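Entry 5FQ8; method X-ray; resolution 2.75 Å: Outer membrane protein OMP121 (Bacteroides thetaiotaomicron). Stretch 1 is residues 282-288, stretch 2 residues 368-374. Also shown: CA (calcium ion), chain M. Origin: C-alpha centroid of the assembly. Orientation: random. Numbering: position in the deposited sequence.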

# COMPACT_ATOMS: atom_id res chain seq x y z
N MET B 282 5.58 26.31 -18.35
CA MET B 282 4.68 27.44 -18.44
C MET B 282 3.41 27.29 -17.63
O MET B 282 2.72 28.29 -17.42
CB MET B 282 4.30 27.67 -19.89
CG MET B 282 3.62 26.48 -20.46
SD MET B 282 3.31 26.69 -22.18
CE MET B 282 2.79 25.05 -22.58
N ILE B 283 3.04 26.09 -17.22
CA ILE B 283 1.86 25.97 -16.37
C ILE B 283 2.19 26.53 -15.00
O ILE B 283 3.28 26.25 -14.47
CB ILE B 283 1.41 24.52 -16.28
CG1 ILE B 283 1.28 23.90 -17.66
CG2 ILE B 283 0.08 24.41 -15.61
CD1 ILE B 283 1.09 22.42 -17.65
N PRO B 284 1.31 27.34 -14.39
CA PRO B 284 1.64 27.99 -13.12
C PRO B 284 2.04 27.03 -12.01
O PRO B 284 1.76 25.83 -12.10
CB PRO B 284 0.34 28.72 -12.76
CG PRO B 284 -0.34 28.92 -14.02
CD PRO B 284 0.00 27.77 -14.89
N THR B 285 2.67 27.55 -10.96
CA THR B 285 3.31 26.77 -9.89
C THR B 285 4.42 25.88 -10.43
O THR B 285 4.79 25.98 -11.60
CB THR B 285 2.32 25.88 -9.13
OG1 THR B 285 2.07 24.68 -9.87
CG2 THR B 285 1.00 26.60 -8.87
N ASP B 286 4.93 24.99 -9.58
CA ASP B 286 6.10 24.19 -9.86
C ASP B 286 5.75 22.77 -10.28
O ASP B 286 6.56 21.86 -10.08
CB ASP B 286 7.03 24.17 -8.64
CG ASP B 286 6.40 23.49 -7.42
OD1 ASP B 286 5.69 24.16 -6.66
OD2 ASP B 286 6.65 22.28 -7.21
N ALA B 287 4.56 22.57 -10.84
CA ALA B 287 4.15 21.22 -11.21
C ALA B 287 4.83 20.74 -12.49
O ALA B 287 5.02 19.53 -12.64
CB ALA B 287 2.64 21.16 -11.35
N ASP B 288 5.20 21.65 -13.41
CA ASP B 288 6.03 21.31 -14.57
C ASP B 288 7.48 21.40 -14.15
O ASP B 288 8.10 22.44 -14.27
CB ASP B 288 5.84 22.25 -15.75
CG ASP B 288 4.73 23.20 -15.57
OD1 ASP B 288 3.63 22.76 -15.88
OD2 ASP B 288 4.95 24.36 -15.16
CA CA M . 5.44 26.11 -13.95
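Stretch 2 368-374: PYYILNN

The most unusual feature of this contact is that a single helical side chain, Leu372, supplies most of what stretch 2 offers to a calcium-binding loop, and that no hydrogen bond joins the two segments. Residues 282-288 form neither helix nor strand. Their path is held instead by the calcium ion, which is bound by Ile283 O at 2.2 Å, Thr285 O at 2.4 Å and Asp288 OD2 at 2.2 Å, with two further ligand atoms from elsewhere in the structure. Because both bind the metal, Ile283 O and Asp288 OD2 can lie 2.6 Å apart without a hydrogen bond between them. Within the loop, Thr285, with a positive phi of 61°, donates a hydrogen bond from OG1 to Pro284 O (2.5 Å), and a weak one runs from Ala287 N to Thr285 OG1 (3.4 Å).

Stretch 2 is helical, with backbone hydrogen bonds from Leu372 N to Pro368 O (3.2 Å) and from Asn373 N to Tyr369 O (3.1 Å). The helix meets the loop through Tyr369, Leu372 and Asn373, a spacing of three to four residues that places these side chains on one flank, while Pro368, Tyr370, Ile371 and Asn374 make no contact with it. The backbones come nearest at Ala287 and Leu372, whose CA atoms are 6.4 Å apart.

Leu372 points toward the loop and, with chi1 m and chi2 t, reaches four of its residues. Leu372 CD2 packs against Ala287 CB at 3.8 Å. Both methyls lie near Ile283 CG2, CD2 at 3.9 Å and CD1 at 4.0 Å, and both lie near Pro284 O, CD1 at 3.7 Å and CD2 at 4.0 Å; Leu372 CD1 is also 4.4 Å from Pro284 CD. Closer to the helix backbone, Leu372 CB is 3.7 Å from Thr285 OG1. The leucine thus covers apolar surface and also rests beside oxygen atoms that are already paired with each other inside the loop.

Two lesser contacts extend the interface. Tyr369 leaves its backbone sideways, but the end of its side chain comes nearer the loop, bringing CE1 to 4.2 Å from Pro284 CG; the proline meets the ring obliquely. Asn373 likewise starts sideways and approaches with its end, so that OD1 lies 3.6 Å from Thr285 CG2, a van der Waals contact with a methyl group. Its ND2 turns back to the helix in a weak hydrogen bond to Tyr369 O (3.1 Å). The whole contact buries 284 Å², summed over both sides, and rests on packing between residues at least 85 positions apart in the chain.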

# COMPACT_ATOMS: atom_id res chain seq x y z
N PRO B 368 -8.45 25.32 -11.00
CA PRO B 368 -7.18 24.80 -11.52
C PRO B 368 -6.00 25.14 -10.65
O PRO B 368 -5.04 24.37 -10.59
CB PRO B 368 -7.05 25.47 -12.89
CG PRO B 368 -8.40 25.96 -13.22
CD PRO B 368 -9.03 26.31 -11.92
N TYR B 369 -6.04 26.27 -9.96
CA TYR B 369 -4.92 26.61 -9.10
C TYR B 369 -4.92 25.77 -7.84
O TYR B 369 -3.86 25.55 -7.26
CB TYR B 369 -4.97 28.09 -8.75
CG TYR B 369 -4.79 29.02 -9.93
CD1 TYR B 369 -3.53 29.37 -10.38
CD2 TYR B 369 -5.89 29.56 -10.58
CE1 TYR B 369 -3.37 30.22 -11.43
CE2 TYR B 369 -5.73 30.41 -11.63
CZ TYR B 369 -4.47 30.75 -12.06
OH TYR B 369 -4.32 31.61 -13.11
N TYR B 370 -6.09 25.30 -7.40
CA TYR B 370 -6.11 24.34 -6.30
C TYR B 370 -5.45 23.04 -6.73
O TYR B 370 -4.60 22.50 -6.01
CB TYR B 370 -7.55 24.08 -5.83
CG TYR B 370 -7.59 23.20 -4.60
CD1 TYR B 370 -7.51 21.82 -4.70
CD2 TYR B 370 -7.67 23.76 -3.33
CE1 TYR B 370 -7.51 21.03 -3.59
CE2 TYR B 370 -7.67 22.96 -2.21
CZ TYR B 370 -7.59 21.60 -2.35
OH TYR B 370 -7.59 20.81 -1.24
N ILE B 371 -5.83 22.51 -7.89
CA ILE B 371 -5.32 21.21 -8.31
C ILE B 371 -3.80 21.24 -8.42
O ILE B 371 -3.11 20.29 -8.02
CB ILE B 371 -5.97 20.77 -9.62
CG1 ILE B 371 -7.48 20.75 -9.48
CG2 ILE B 371 -5.48 19.41 -10.01
CD1 ILE B 371 -8.21 20.41 -10.76
N LEU B 372 -3.25 22.34 -8.96
CA LEU B 372 -1.80 22.44 -9.14
C LEU B 372 -1.08 22.65 -7.82
O LEU B 372 0.04 22.15 -7.64
CB LEU B 372 -1.47 23.59 -10.09
CG LEU B 372 -1.78 23.46 -11.58
CD1 LEU B 372 -1.84 24.83 -12.14
CD2 LEU B 372 -0.73 22.66 -12.26
N ASN B 373 -1.69 23.36 -6.90
CA ASN B 373 -1.10 23.64 -5.60
C ASN B 373 -1.28 22.53 -4.58
O ASN B 373 -0.62 22.56 -3.55
CB ASN B 373 -1.69 24.92 -5.04
CG ASN B 373 -0.89 26.13 -5.42
OD1 ASN B 373 0.33 26.11 -5.35
ND2 ASN B 373 -1.57 27.18 -5.84
N ASN B 374 -2.15 21.54 -4.82
CA ASN B 374 -2.50 20.57 -3.80
C ASN B 374 -2.42 19.12 -4.22
O ASN B 374 -2.66 18.26 -3.39
CB ASN B 374 -3.90 20.85 -3.27
CG ASN B 374 -3.98 22.12 -2.49
OD1 ASN B 374 -3.64 22.15 -1.31
ND2 ASN B 374 -4.40 23.18 -3.13